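Local coordinates for protein acyl-ACP thioesterase (Bacteroides thetaiotaomicron, PDB 2ESS) that probably hydrolyses the thioester of fatty acyl-ACP, releasing the fatty acid from its carrier in lipid biosynthesis, and carries bound calcium, at residues 44-49 with 136-141; 94-99 with 142-147; 179-184 with 238-243; 221-224 with 228-231. All blocks are in the same frame, centred on the assembly; numbering follows the deposited sequence.

Contact 1: residues 44-49 with 136-141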
# COMPACT_ATOMS: atom_id res chain seq x y z
N SER A 44 -15.00 -11.37 10.99
CA SER A 44 -14.69 -11.09 12.39
C SER A 44 -15.90 -10.52 13.10
O SER A 44 -16.20 -10.93 14.22
CB SER A 44 -13.48 -10.16 12.54
OG SER A 44 -13.63 -9.00 11.75
N ASP A 45 -16.61 -9.64 12.44
CA ASP A 45 -17.79 -9.08 13.04
C ASP A 45 -18.83 -10.15 13.32
O ASP A 45 -19.69 -9.93 14.14
CB ASP A 45 -18.40 -8.00 12.15
CG ASP A 45 -17.55 -6.70 12.13
OD1 ASP A 45 -16.60 -6.55 12.96
OD2 ASP A 45 -17.83 -5.84 11.27
N ARG A 46 -18.80 -11.27 12.61
CA ARG A 46 -19.84 -12.28 12.77
C ARG A 46 -19.32 -13.52 13.45
O ARG A 46 -20.03 -14.50 13.55
CB ARG A 46 -20.40 -12.63 11.39
CG ARG A 46 -21.25 -11.54 10.82
CD ARG A 46 -21.28 -11.62 9.34
NE ARG A 46 -22.04 -10.52 8.75
CZ ARG A 46 -21.60 -9.27 8.64
NH1 ARG A 46 -20.38 -8.90 9.04
NH2 ARG A 46 -22.38 -8.37 8.09
N GLY A 47 -18.07 -13.48 13.90
CA GLY A 47 -17.52 -14.56 14.75
C GLY A 47 -17.10 -15.81 14.01
O GLY A 47 -17.16 -16.90 14.56
N PHE A 48 -16.65 -15.68 12.76
CA PHE A 48 -16.09 -16.82 12.06
C PHE A 48 -14.78 -16.51 11.35
O PHE A 48 -14.38 -17.22 10.42
CB PHE A 48 -17.11 -17.49 11.11
CG PHE A 48 -17.67 -16.62 10.02
CD1 PHE A 48 -16.97 -16.43 8.82
CD2 PHE A 48 -18.93 -16.05 10.17
CE1 PHE A 48 -17.52 -15.68 7.81
CE2 PHE A 48 -19.51 -15.27 9.15
CZ PHE A 48 -18.80 -15.09 7.97
N GLY A 49 -14.13 -15.47 11.81
CA GLY A 49 -12.84 -15.06 11.33
C GLY A 49 -11.67 -15.82 11.94
O GLY A 49 -11.83 -16.79 12.70
N VAL A 136 -22.37 -20.80 8.83
CA VAL A 136 -23.41 -21.38 8.01
C VAL A 136 -24.64 -20.51 7.98
O VAL A 136 -25.36 -20.50 6.99
CB VAL A 136 -23.79 -22.82 8.45
CG1 VAL A 136 -25.05 -23.25 7.77
CG2 VAL A 136 -22.65 -23.78 8.15
N ASP A 137 -24.86 -19.76 9.07
CA ASP A 137 -25.95 -18.82 9.18
C ASP A 137 -25.88 -17.67 8.17
O ASP A 137 -26.87 -16.98 7.95
CB ASP A 137 -26.04 -18.26 10.61
CG ASP A 137 -26.16 -19.36 11.69
OD1 ASP A 137 -26.67 -20.47 11.42
OD2 ASP A 137 -25.72 -19.12 12.82
N TYR A 138 -24.71 -17.45 7.56
CA TYR A 138 -24.49 -16.31 6.69
C TYR A 138 -24.36 -16.68 5.20
O TYR A 138 -24.09 -15.81 4.35
CB TYR A 138 -23.28 -15.52 7.17
CG TYR A 138 -23.54 -14.84 8.50
CD1 TYR A 138 -24.22 -13.61 8.55
CD2 TYR A 138 -23.15 -15.42 9.69
CE1 TYR A 138 -24.47 -12.99 9.77
CE2 TYR A 138 -23.41 -14.85 10.89
CZ TYR A 138 -24.05 -13.63 10.94
OH TYR A 138 -24.27 -13.06 12.17
N ILE A 139 -24.59 -17.95 4.87
CA ILE A 139 -24.62 -18.37 3.46
C ILE A 139 -25.72 -17.59 2.72
O ILE A 139 -26.85 -17.52 3.16
CB ILE A 139 -24.83 -19.90 3.31
CG1 ILE A 139 -23.56 -20.63 3.75
CG2 ILE A 139 -25.17 -20.24 1.85
CD1 ILE A 139 -23.77 -22.02 4.23
N CYS A 140 -25.35 -16.99 1.59
CA CYS A 140 -26.11 -15.96 0.98
C CYS A 140 -26.12 -16.20 -0.53
O CYS A 140 -25.08 -16.54 -1.13
CB CYS A 140 -25.43 -14.63 1.33
SG CYS A 140 -26.00 -13.16 0.47
N ASP A 141 -27.29 -15.98 -1.12
CA ASP A 141 -27.55 -16.24 -2.54
C ASP A 141 -27.34 -15.03 -3.46
O ASP A 141 -27.75 -15.05 -4.61
CB ASP A 141 -28.99 -16.79 -2.71
CG ASP A 141 -30.09 -15.74 -2.45
OD1 ASP A 141 -29.79 -14.57 -2.06
OD2 ASP A 141 -31.28 -16.09 -2.63
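Arg46 lays the aliphatic part of its side chain over one face of the Tyr138 ring, and can be followed outward atom by atom. CB is 3.8 Å from Tyr138 CZ, at the hydroxyl end of the ring. CG comes closer, 3.5 Å from the same Tyr138 CZ, with the phenol oxygen also within van der Waals range. CD carries the main contact: it stands 3.6 Å from the centroid of the Tyr138 ring and 18° off the ring normal, a CH-pi interaction. NE then passes Tyr138 CE1 at 3.6 Å. The chain runs extended from CG to NE, which draws it across the ring, while the guanidinium plane is turned 74° from the ring plane and presents its edge to Tyr138. NH1 turns back to donate to the carbonyl oxygen of His42, in helix 28-45, the helix from which the residue follows. Phe48 adds a second, oblique aromatic contact: its CE2 lies 3.7 Å from Tyr138 CD2, and the two ring planes are inclined at 42°. Between Arg46 and Phe48, Gly47 with its positive phi is the C-prime residue of a Schellman motif, Phe48 N bonding to Ala43 O and Gly47 N to Ser44 O. The contact thus joins the C-terminal end of helix 28-45 to the 3-10 turn at 136-138 in the long connection between strands 106-118 and 161-164. With no hydrogen bond across the two segments, cohesion comes from dispersion and CH-pi attraction, while Arg46 NH1 has its partner in the His42 carbonyl.

Contact 2: residues 94-99 with 142-147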
# COMPACT_ATOMS: atom_id res chain seq x y z
N ASP A 94 -16.31 -20.48 -0.13
CA ASP A 94 -16.34 -19.54 -1.25
C ASP A 94 -16.93 -18.22 -0.76
O ASP A 94 -18.08 -18.18 -0.33
CB ASP A 94 -17.15 -20.11 -2.41
CG ASP A 94 -16.53 -21.37 -3.02
OD1 ASP A 94 -15.32 -21.67 -2.79
OD2 ASP A 94 -17.28 -22.09 -3.70
N ARG A 95 -16.13 -17.17 -0.79
CA ARG A 95 -16.53 -15.84 -0.44
C ARG A 95 -16.49 -14.96 -1.70
O ARG A 95 -15.48 -14.92 -2.41
CB ARG A 95 -15.60 -15.23 0.58
CG ARG A 95 -15.84 -13.72 0.71
CD ARG A 95 -15.12 -13.08 1.83
NE ARG A 95 -15.53 -13.47 3.19
CZ ARG A 95 -16.59 -13.03 3.85
NH1 ARG A 95 -17.52 -12.31 3.26
NH2 ARG A 95 -16.77 -13.43 5.10
N ASN A 96 -17.59 -14.26 -1.96
CA ASN A 96 -17.75 -13.45 -3.18
C ASN A 96 -17.83 -12.00 -2.83
O ASN A 96 -18.03 -11.62 -1.64
CB ASN A 96 -18.95 -13.91 -3.97
CG ASN A 96 -18.76 -15.32 -4.52
OD1 ASN A 96 -17.65 -15.87 -4.51
ND2 ASN A 96 -19.84 -15.92 -4.94
N PHE A 97 -17.61 -11.19 -3.85
CA PHE A 97 -17.52 -9.73 -3.72
C PHE A 97 -18.17 -9.03 -4.92
O PHE A 97 -18.20 -9.57 -6.04
CB PHE A 97 -16.06 -9.23 -3.68
CG PHE A 97 -15.23 -9.87 -2.65
CD1 PHE A 97 -14.55 -11.05 -2.92
CD2 PHE A 97 -15.06 -9.27 -1.40
CE1 PHE A 97 -13.74 -11.63 -1.96
CE2 PHE A 97 -14.27 -9.84 -0.45
CZ PHE A 97 -13.62 -11.03 -0.72
N ALA A 98 -18.70 -7.84 -4.66
CA ALA A 98 -19.11 -6.91 -5.71
C ALA A 98 -18.39 -5.58 -5.43
O ALA A 98 -18.15 -5.20 -4.28
CB ALA A 98 -20.62 -6.73 -5.72
N VAL A 99 -17.96 -4.91 -6.48
CA VAL A 99 -17.37 -3.56 -6.35
C VAL A 99 -18.33 -2.57 -6.97
O VAL A 99 -18.80 -2.76 -8.11
CB VAL A 99 -16.00 -3.51 -7.06
CG1 VAL A 99 -15.34 -2.11 -6.90
CG2 VAL A 99 -15.10 -4.64 -6.50
N GLU A 142 -26.71 -13.96 -2.98
CA GLU A 142 -26.44 -12.79 -3.82
C GLU A 142 -25.67 -13.17 -5.11
O GLU A 142 -24.73 -13.95 -5.06
CB GLU A 142 -25.64 -11.79 -2.99
CG GLU A 142 -25.29 -10.48 -3.67
CD GLU A 142 -26.51 -9.60 -3.92
OE1 GLU A 142 -26.37 -8.66 -4.73
OE2 GLU A 142 -27.59 -9.84 -3.32
N PRO A 143 -26.08 -12.64 -6.27
CA PRO A 143 -25.38 -13.08 -7.49
C PRO A 143 -23.97 -12.53 -7.66
O PRO A 143 -23.65 -11.40 -7.23
CB PRO A 143 -26.27 -12.58 -8.62
CG PRO A 143 -27.43 -11.86 -8.00
CD PRO A 143 -27.14 -11.66 -6.56
N CYS A 144 -23.13 -13.34 -8.30
CA CYS A 144 -21.76 -12.96 -8.61
C CYS A 144 -21.47 -13.59 -9.98
O CYS A 144 -20.90 -14.68 -10.07
CB CYS A 144 -20.85 -13.50 -7.53
SG CYS A 144 -19.14 -13.06 -7.67
N PRO A 145 -21.91 -12.93 -11.05
CA PRO A 145 -21.98 -13.56 -12.36
C PRO A 145 -20.64 -13.57 -13.09
O PRO A 145 -20.51 -12.98 -14.15
CB PRO A 145 -22.99 -12.68 -13.10
CG PRO A 145 -22.75 -11.34 -12.56
CD PRO A 145 -22.39 -11.54 -11.09
N ILE A 146 -19.63 -14.19 -12.48
CA ILE A 146 -18.32 -14.36 -13.11
C ILE A 146 -17.91 -15.83 -12.92
O ILE A 146 -18.36 -16.49 -11.98
CB ILE A 146 -17.23 -13.36 -12.61
CG1 ILE A 146 -16.93 -13.53 -11.11
CG2 ILE A 146 -17.63 -11.90 -12.92
CD1 ILE A 146 -15.62 -12.92 -10.62
N GLU A 147 -17.07 -16.32 -13.81
CA GLU A 147 -16.56 -17.67 -13.83
C GLU A 147 -15.71 -17.91 -12.57
O GLU A 147 -14.99 -17.02 -12.12
CB GLU A 147 -15.71 -17.91 -15.10
O HOH W 1 -22.49 -15.27 -5.31
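Strand 92-100, in the N-terminal hotdog half of the long antiparallel sheet, is crossed here by the irregular connection that runs from strand 106-118 to strand 161-164, and the contact is where residues 142-147 of that connection lie against Asn96. The two chains come nearest at Asn96 and Cys144, whose CA atoms are 6.8 Å apart. Cys144 SG, set anti to its own backbone N (chi1 -176°), reaches toward the strand and rests 3.8 Å from Asn96 CB. Its CB approaches the amide end instead, 3.7 Å from Asn96 ND2. The thiol thus packs alongside the base of the asparagine, and SG also lies 4.0 Å from Phe97 O, a packing distance. The amide has a polar link of its own: Asn96 ND2 donates to a water at 2.8 Å, and that water is also 2.6 Å from Glu142 O, within hydrogen-bonding distance, bridging strand and loop. Trp84 and Glu86 of the neighbouring strand 78-88 and Arg111 of strand 106-118 also touch the Asn96 side chain. Further along the loop, Pro145 is the centre of an inverse gamma turn, in which Ile146 N bonds to Cys144 O at 2.8 Å. Arg111 fixes the same turn from the sheet, NH2 donating to the Cys144 carbonyl and NE to that of Ile146. Phe97 directs its ring to the other face of the strand, against Leu35 and Ala39 of helix 28-45. No direct hydrogen bond joins the two segments, so this buried junction combines thiol packing with a water shared by a strand amide and a loop carbonyl.

Contact 3: residues 179-184 with 238-243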
# COMPACT_ATOMS: atom_id res chain seq x y z
N ILE A 179 -0.64 -9.75 -1.50
CA ILE A 179 -0.74 -8.56 -2.33
C ILE A 179 0.57 -8.23 -3.02
O ILE A 179 0.58 -7.73 -4.13
CB ILE A 179 -1.20 -7.35 -1.47
CG1 ILE A 179 -2.54 -7.65 -0.83
CG2 ILE A 179 -1.34 -6.10 -2.30
CD1 ILE A 179 -3.55 -8.20 -1.79
N ARG A 180 1.69 -8.51 -2.36
CA ARG A 180 2.98 -8.25 -2.94
C ARG A 180 3.21 -9.13 -4.15
O ARG A 180 3.80 -8.68 -5.11
CB ARG A 180 4.09 -8.45 -1.91
CG ARG A 180 4.08 -7.36 -0.84
CD ARG A 180 4.63 -6.08 -1.39
NE ARG A 180 4.27 -4.94 -0.56
CZ ARG A 180 4.72 -3.71 -0.78
NH1 ARG A 180 5.56 -3.46 -1.78
NH2 ARG A 180 4.35 -2.71 0.02
N TYR A 181 2.70 -10.37 -4.13
CA TYR A 181 2.78 -11.19 -5.34
C TYR A 181 2.06 -10.56 -6.53
O TYR A 181 2.54 -10.65 -7.65
CB TYR A 181 2.22 -12.56 -5.12
CG TYR A 181 3.02 -13.52 -4.28
CD1 TYR A 181 4.27 -14.01 -4.71
CD2 TYR A 181 2.51 -13.98 -3.08
CE1 TYR A 181 4.99 -14.94 -3.94
CE2 TYR A 181 3.22 -14.91 -2.31
CZ TYR A 181 4.45 -15.40 -2.74
OH TYR A 181 5.07 -16.33 -1.93
N ILE A 182 0.87 -10.01 -6.29
CA ILE A 182 0.10 -9.30 -7.32
C ILE A 182 0.90 -8.15 -7.94
O ILE A 182 1.03 -8.08 -9.17
CB ILE A 182 -1.24 -8.76 -6.76
CG1 ILE A 182 -2.12 -9.94 -6.31
CG2 ILE A 182 -1.97 -7.93 -7.82
CD1 ILE A 182 -3.49 -9.52 -5.70
N GLU A 183 1.44 -7.28 -7.10
CA GLU A 183 2.29 -6.18 -7.57
C GLU A 183 3.46 -6.65 -8.43
O GLU A 183 3.73 -6.09 -9.49
CB GLU A 183 2.88 -5.38 -6.41
CG GLU A 183 1.85 -4.52 -5.64
CD GLU A 183 2.49 -3.68 -4.49
OE1 GLU A 183 3.75 -3.54 -4.49
OE2 GLU A 183 1.72 -3.17 -3.62
N HIS A 184 4.19 -7.67 -7.96
CA HIS A 184 5.34 -8.14 -8.75
C HIS A 184 4.93 -8.75 -10.11
O HIS A 184 5.60 -8.57 -11.09
CB HIS A 184 6.20 -9.11 -7.93
CG HIS A 184 6.81 -8.48 -6.71
ND1 HIS A 184 7.57 -7.33 -6.78
CD2 HIS A 184 6.76 -8.82 -5.40
CE1 HIS A 184 7.95 -6.99 -5.56
NE2 HIS A 184 7.48 -7.88 -4.71
N GLU A 238 10.37 -24.61 -6.93
CA GLU A 238 9.12 -24.81 -6.22
C GLU A 238 8.13 -23.74 -6.56
O GLU A 238 8.40 -22.57 -6.30
CB GLU A 238 9.37 -24.74 -4.74
CG GLU A 238 10.61 -25.40 -4.30
CD GLU A 238 10.91 -25.06 -2.89
OE1 GLU A 238 9.94 -25.08 -2.08
OE2 GLU A 238 12.09 -24.77 -2.61
N VAL A 239 6.97 -24.12 -7.08
CA VAL A 239 5.95 -23.13 -7.41
C VAL A 239 5.35 -22.53 -6.16
O VAL A 239 4.89 -23.26 -5.27
CB VAL A 239 4.85 -23.71 -8.30
CG1 VAL A 239 3.74 -22.70 -8.50
CG2 VAL A 239 5.44 -24.13 -9.66
N VAL A 240 5.34 -21.20 -6.08
CA VAL A 240 4.67 -20.52 -4.97
C VAL A 240 3.32 -19.90 -5.34
O VAL A 240 2.43 -19.83 -4.50
CB VAL A 240 5.59 -19.47 -4.26
CG1 VAL A 240 6.79 -20.23 -3.64
CG2 VAL A 240 6.04 -18.35 -5.22
N CYS A 241 3.18 -19.42 -6.57
CA CYS A 241 1.85 -19.01 -7.03
C CYS A 241 1.76 -19.05 -8.53
O CYS A 241 2.77 -19.14 -9.21
CB CYS A 241 1.47 -17.65 -6.48
SG CYS A 241 2.50 -16.32 -6.94
N ARG A 242 0.52 -19.00 -9.02
CA ARG A 242 0.21 -18.90 -10.43
C ARG A 242 -0.83 -17.80 -10.56
O ARG A 242 -1.56 -17.48 -9.59
CB ARG A 242 -0.30 -20.23 -11.01
CG ARG A 242 0.78 -21.28 -11.09
CD ARG A 242 0.34 -22.61 -11.74
NE ARG A 242 -0.27 -23.38 -10.70
CZ ARG A 242 0.30 -24.39 -10.06
NH1 ARG A 242 1.50 -24.86 -10.37
NH2 ARG A 242 -0.41 -24.95 -9.10
N SER A 243 -0.89 -17.24 -11.77
CA SER A 243 -1.75 -16.13 -12.08
C SER A 243 -2.20 -16.18 -13.52
O SER A 243 -1.52 -16.73 -14.40
CB SER A 243 -1.02 -14.81 -11.78
OG SER A 243 -1.79 -13.68 -12.12
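Val240 is the first residue of strand 238-247 to meet helix 178-186, and what it meets is the far end of the Tyr181 side chain. Its CG2 touches Tyr181 CE1 at 3.8 Å and lies 4.0 Å from Tyr181 OH, while Val240 CB is 3.9 Å from the same oxygen. The two side chains cross at about a right angle, and the methyl comes at the ring obliquely. The phenol oxygen has its polar partner elsewhere: it is hydrogen-bonded to Ser210 OG, a residue that also packs against Val240. Next along the strand, Cys241 brings its sulfur over one face of the same ring. SG is 4.1 Å from the centroid of the Tyr181 ring and 28° off the ring normal, a sulfur-aromatic contact. The offset is toward the CG-CD1 side of the ring, the end nearer the Tyr181 backbone, since Cys241 SG lies 3.7 Å from Tyr181 CD1 and 3.9 Å from Tyr181 CG. The sulfur sits between backbone N and carbonyl carbon (chi1 61°), an orientation that directs it at the ring. Two consecutive strand residues can both point toward the helix because Val240 and Cys241 face Val232 of strand 227-234 together in a classic beta bulge. The helix lies against the C-terminal hotdog half of the sheet, close to the calcium site: the Tyr181 side chain is about 6 Å from that of His175, which with Asp171 binds the ion. Around Cys241 itself, the neighbouring strands contribute Met204 from strand 199-206 and Val232 from strand 227-234, both touching its side chain.

Contact 4: residues 221-224 with 228-231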
# COMPACT_ATOMS: atom_id res chain seq x y z
N ASP A 221 3.47 -17.71 -20.05
CA ASP A 221 2.93 -18.16 -21.35
C ASP A 221 1.95 -17.10 -21.83
O ASP A 221 1.02 -16.79 -21.11
CB ASP A 221 2.07 -19.43 -21.20
CG ASP A 221 2.86 -20.65 -20.84
OD1 ASP A 221 4.09 -20.69 -21.06
OD2 ASP A 221 2.21 -21.59 -20.34
N GLU A 222 2.12 -16.59 -23.05
CA GLU A 222 1.11 -15.72 -23.62
C GLU A 222 0.22 -16.59 -24.47
O GLU A 222 0.62 -17.02 -25.55
CB GLU A 222 1.73 -14.57 -24.41
CG GLU A 222 0.69 -13.56 -24.91
CD GLU A 222 1.27 -12.38 -25.71
OE1 GLU A 222 2.51 -12.33 -25.93
OE2 GLU A 222 0.47 -11.51 -26.14
N VAL A 223 -0.98 -16.89 -23.99
CA VAL A 223 -1.82 -17.88 -24.65
C VAL A 223 -2.58 -17.29 -25.84
O VAL A 223 -2.89 -18.00 -26.78
CB VAL A 223 -2.77 -18.61 -23.67
CG1 VAL A 223 -2.00 -19.07 -22.43
CG2 VAL A 223 -3.92 -17.77 -23.29
N SER A 224 -2.85 -15.99 -25.79
CA SER A 224 -3.38 -15.22 -26.91
C SER A 224 -2.82 -13.83 -26.75
O SER A 224 -2.14 -13.54 -25.76
CB SER A 224 -4.90 -15.14 -26.85
OG SER A 224 -5.32 -14.08 -26.01
N PHE A 228 -2.43 -14.01 -20.51
CA PHE A 228 -1.14 -14.41 -20.03
C PHE A 228 -1.27 -15.31 -18.82
O PHE A 228 -2.04 -15.04 -17.92
CB PHE A 228 -0.32 -13.19 -19.62
CG PHE A 228 -0.11 -12.22 -20.72
CD1 PHE A 228 -1.09 -11.31 -21.05
CD2 PHE A 228 1.06 -12.22 -21.44
CE1 PHE A 228 -0.88 -10.40 -22.07
CE2 PHE A 228 1.27 -11.30 -22.45
CZ PHE A 228 0.29 -10.40 -22.77
N HIS A 229 -0.50 -16.39 -18.80
CA HIS A 229 -0.47 -17.24 -17.61
C HIS A 229 0.93 -17.14 -17.03
O HIS A 229 1.90 -17.25 -17.76
CB HIS A 229 -0.79 -18.69 -17.94
CG HIS A 229 -2.16 -18.91 -18.48
ND1 HIS A 229 -2.65 -20.17 -18.76
CD2 HIS A 229 -3.16 -18.05 -18.80
CE1 HIS A 229 -3.88 -20.07 -19.23
NE2 HIS A 229 -4.21 -18.79 -19.27
N VAL A 230 1.00 -16.94 -15.73
CA VAL A 230 2.23 -16.65 -15.03
C VAL A 230 2.38 -17.67 -13.89
O VAL A 230 1.41 -18.04 -13.20
CB VAL A 230 2.27 -15.18 -14.51
CG1 VAL A 230 3.56 -14.93 -13.72
CG2 VAL A 230 2.10 -14.17 -15.67
N GLU A 231 3.61 -18.14 -13.73
CA GLU A 231 3.98 -18.99 -12.62
C GLU A 231 5.17 -18.32 -11.93
O GLU A 231 6.06 -17.85 -12.61
CB GLU A 231 4.35 -20.38 -13.15
CG GLU A 231 4.51 -21.45 -12.13
CD GLU A 231 4.57 -22.85 -12.77
OE1 GLU A 231 5.62 -23.19 -13.35
OE2 GLU A 231 3.56 -23.61 -12.69
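Asp221 and His229 face each other as an antiparallel hydrogen-bonded pair and grip each other through two backbone bonds. Asp221 N donates to His229 O at 2.8 Å, and His229 N returns a bond of 2.8 Å to Asp221 O with an N-H...O angle of 172°. The same Asp221 O also receives a CA-H...O contact from Phe228 CA at 3.4 Å. On the face bearing His229, Val223 CG1 stands above the imidazole, 3.7 Å from the centroid of the His229 ring, a centred CH-pi contact. On the other face, in the non-hydrogen-bonded pair, Glu222 and Phe228 run side by side. Glu222 CG, anti to the backbone N (chi1 -174°), comes to 3.4 Å from Phe228 CE2; the extended remainder carries the carboxylate along the ring, OE2 3.6 Å from Phe228 CZ, its plane tilted 20° from the ring plane. A second shell fixes these groups: His229 bonds through NE2 to Glu227 OE2 and through ND1 to Lys153 O, while the Asp221 carboxylate takes the backbone N-H groups of Thr155 and Ser156. Phe228 meets Phe189 edge-to-face. All this lies in the hairpin 215-224/227-234 of the C-terminal hotdog half, where Val223 and Ser224 both face Glu227 in a classic beta bulge. Backbone bonds set the register, with a CH-pi contact on the His229 face and the Glu222 chain packed along Phe228 on the other; acceptors at both imidazole nitrogens would be consistent with a doubly protonated ring.

Contacts 2 and 3 are buried, contact 1 is partly buried and contact 4 lies at the surface. Contacts 2, 3 and 4 all reach the one antiparallel sheet, but contacts 2 and 3 sit on opposite sides of the chain's centre, their centres about 22 Å apart. Contacts 1 and 2 share the same long connection and touch where Phe48 CE1 packs 3.6 Å from Arg95 NH2. Contacts 3 and 4 meet on adjacent strands, with a probable hydrogen bond from Ser243 N to Val230 O. Chemistry follows place: direct backbone bonding joins the hairpin segments at contact 4, against side-chain packing at contacts 1, 2 and 3, supplemented at contact 2 by a water between loop and strand.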